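Local coordinates for aspartate-semialdehyde dehydrogenase (Thermus thermophilus, PDB 2YV3), which catalyses the NADPH-dependent reductive dephosphorylation of L-aspartyl-4-phosphate to L-aspartate-semialdehyde, an early step towards lysine, methionine and threonine, at the interface of chains A and B. Residues are numbered along the deposited sequence; one frame, centred on the assembly and turned at random. Chains: chain A/B, Aspartate-semialdehyde dehydrogenase.

The interface of chains A and B. Residues chain A 165, 169, 233-235; chain B 172, 189-190, 233.
The loop of A:Pro233 to A:Leu235 runs against B:Phe189, whose backbone sits in the left-handed helical region (phi 52°, psi 48°) and brings its CA to 3.3 Å from the carbonyl O of A:Pro233. The contact is essentially apolar and centres on the B:Phe189 side chain, which is long and flat enough to reach from its own loop to the helix 159-173 of chain A. Its CG lies anti to the carbonyl carbon (chi1 -62°), and the far end of the ring meets A:Thr169 tip to tip, with B:Phe189 CZ 4.1 Å from A:Thr169 CB. A:Leu165, one helical turn earlier, passes the ring in the opposite direction and sets its branch point CG 4.0 Å from B:Phe189 CE1. A:Thr169 suits this place because its hydroxyl OG1 donates a hydrogen bond to the carbonyl O of A:Leu165 (2.5 Å), in the plane of that carbonyl. With its polar partner met at home, OG1 can also border the apolar ring, 3.8 Å from B:Phe189 CE1. An alanine here, lacking OG1 and CG2, would probably open a gap beside the ring tip of B:Phe189 and leave the carbonyl O of A:Leu165 without its hydroxyl partner. Nearer the root of the ring, A:Leu235 crosses obliquely and puts its methyl CD2 3.9 Å from CB of B:Phe189. The same methyl lies 4.1 Å from CZ of B:Phe172, so one branched side chain packs against two aromatic groups. B:Pro233 adds a compact, rigid ring whose CG faces the carbonyl O of A:Pro233. The patch belongs to the two-fold interface of the homodimer, within the region of the dimerisation domain, and its centre is about 12 Å from the catalytic base A:His238, which lies on the strand following the A:Pro233 loop.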
ATOM      1  N   LEU A 165       0.318  -8.483  16.133  1.00 24.95           N
ATOM      2  CA  LEU A 165      -0.305  -8.836  14.881  1.00 23.96           C
ATOM      3  C   LEU A 165      -0.619 -10.336  14.798  1.00 21.47           C
ATOM      4  O   LEU A 165      -1.624 -10.727  14.205  1.00 20.51           O
ATOM      5  CB  LEU A 165       0.586  -8.367  13.718  1.00 12.48           C
ATOM      6  CG  LEU A 165       0.059  -8.439  12.276  1.00  7.42           C
ATOM      7  CD1 LEU A 165      -1.388  -8.029  12.186  1.00 18.88           C
ATOM      8  CD2 LEU A 165       0.899  -7.517  11.411  1.00 22.99           C
ATOM      9  N   THR A 169      -4.602 -11.045  14.858  1.00 16.68           N
ATOM     10  CA  THR A 169      -5.188 -11.605  13.651  1.00 14.92           C
ATOM     11  C   THR A 169      -5.791 -12.950  14.044  1.00 19.33           C
ATOM     12  O   THR A 169      -6.720 -13.443  13.407  1.00 15.34           O
ATOM     13  CB  THR A 169      -4.126 -11.814  12.536  1.00 21.85           C
ATOM     14  OG1 THR A 169      -3.362 -10.615  12.357  1.00 16.20           O
ATOM     15  CG2 THR A 169      -4.804 -12.151  11.213  1.00 10.23           C
ATOM     16  N   PRO A 233      -0.780  -5.197   7.389  1.00 14.46           N
ATOM     17  CA  PRO A 233      -0.604  -6.499   8.041  1.00 18.53           C
ATOM     18  C   PRO A 233       0.522  -7.360   7.489  1.00 19.56           C
ATOM     19  O   PRO A 233       0.301  -8.285   6.714  1.00 21.18           O
ATOM     20  CB  PRO A 233      -1.977  -7.156   7.886  1.00  8.32           C
ATOM     21  CG  PRO A 233      -2.890  -6.003   7.746  1.00 12.85           C
ATOM     22  CD  PRO A 233      -2.125  -5.099   6.817  1.00 10.85           C
ATOM     23  N   THR A 234       1.738  -7.045   7.906  1.00 23.78           N
ATOM     24  CA  THR A 234       2.902  -7.791   7.482  1.00 14.63           C
ATOM     25  C   THR A 234       3.905  -7.848   8.627  1.00  9.31           C
ATOM     26  O   THR A 234       4.060  -6.896   9.371  1.00 19.62           O
ATOM     27  CB  THR A 234       3.503  -7.161   6.229  1.00  1.00           C
ATOM     28  OG1 THR A 234       2.503  -7.148   5.210  1.00 13.83           O
ATOM     29  CG2 THR A 234       4.645  -7.986   5.708  1.00 15.73           C
ATOM     30  N   LEU A 235       4.554  -8.991   8.785  1.00 19.13           N
ATOM     31  CA  LEU A 235       5.520  -9.180   9.847  1.00 17.93           C
ATOM     32  C   LEU A 235       6.694  -8.218   9.793  1.00 21.81           C
ATOM     33  O   LEU A 235       6.656  -7.169  10.412  1.00 21.84           O
ATOM     34  CB  LEU A 235       6.070 -10.611   9.841  1.00 25.76           C
ATOM     35  CG  LEU A 235       5.281 -11.778  10.428  1.00 19.44           C
ATOM     36  CD1 LEU A 235       4.638 -11.317  11.736  1.00 35.47           C
ATOM     37  CD2 LEU A 235       4.247 -12.268   9.461  1.00 28.17           C
TER
ATOM     38  N   PHE B 172      -1.664 -20.201   8.374  1.00 28.73           N
ATOM     39  CA  PHE B 172      -0.353 -19.602   8.575  1.00 24.21           C
ATOM     40  C   PHE B 172      -0.092 -19.376  10.047  1.00 29.45           C
ATOM     41  O   PHE B 172       0.937 -19.802  10.568  1.00 32.80           O
ATOM     42  CB  PHE B 172      -0.245 -18.254   7.863  1.00 26.98           C
ATOM     43  CG  PHE B 172       1.047 -17.528   8.147  1.00 30.20           C
ATOM     44  CD1 PHE B 172       2.123 -17.620   7.274  1.00 23.48           C
ATOM     45  CD2 PHE B 172       1.192 -16.768   9.302  1.00 32.14           C
ATOM     46  CE1 PHE B 172       3.317 -16.968   7.544  1.00 29.52           C
ATOM     47  CE2 PHE B 172       2.384 -16.114   9.585  1.00 30.61           C
ATOM     48  CZ  PHE B 172       3.451 -16.213   8.699  1.00 35.12           C
ATOM     49  N   PHE B 189      -0.488 -12.149   5.272  1.00 27.13           N
ATOM     50  CA  PHE B 189       0.655 -11.385   5.744  1.00 25.45           C
ATOM     51  C   PHE B 189       1.636 -11.002   4.632  1.00 21.48           C
ATOM     52  O   PHE B 189       2.842 -11.140   4.801  1.00 34.69           O
ATOM     53  CB  PHE B 189       1.384 -12.190   6.812  1.00 16.20           C
ATOM     54  CG  PHE B 189       0.551 -12.469   8.031  1.00 35.12           C
ATOM     55  CD1 PHE B 189       0.076 -11.421   8.828  1.00 32.80           C
ATOM     56  CD2 PHE B 189       0.273 -13.777   8.415  1.00 30.39           C
ATOM     57  CE1 PHE B 189      -0.649 -11.679   9.985  1.00 25.04           C
ATOM     58  CE2 PHE B 189      -0.453 -14.039   9.568  1.00 27.03           C
ATOM     59  CZ  PHE B 189      -0.911 -12.989  10.356  1.00 28.37           C
ATOM     60  N   ASN B 190       1.136 -10.477   3.520  1.00 14.46           N
ATOM     61  CA  ASN B 190       2.011 -10.131   2.407  1.00 15.70           C
ATOM     62  C   ASN B 190       1.345  -9.176   1.411  1.00 17.57           C
ATOM     63  O   ASN B 190       0.132  -9.009   1.428  1.00 25.95           O
ATOM     64  CB  ASN B 190       2.404 -11.436   1.715  1.00 21.54           C
ATOM     65  CG  ASN B 190       3.233 -11.225   0.484  1.00 36.15           C
ATOM     66  OD1 ASN B 190       4.343 -10.710   0.554  1.00 37.21           O
ATOM     67  ND2 ASN B 190       2.703 -11.637  -0.662  1.00 38.89           N
ATOM     68  N   PRO B 233      -3.478  -7.915   2.394  1.00 18.72           N
ATOM     69  CA  PRO B 233      -4.276  -8.843   3.191  1.00 19.60           C
ATOM     70  C   PRO B 233      -5.485  -8.211   3.901  1.00 27.09           C
ATOM     71  O   PRO B 233      -5.555  -8.251   5.137  1.00 28.89           O
ATOM     72  CB  PRO B 233      -3.268  -9.410   4.190  1.00 16.13           C
ATOM     73  CG  PRO B 233      -1.935  -9.103   3.603  1.00 23.06           C
ATOM     74  CD  PRO B 233      -2.114  -7.785   2.926  1.00 12.31           C
TER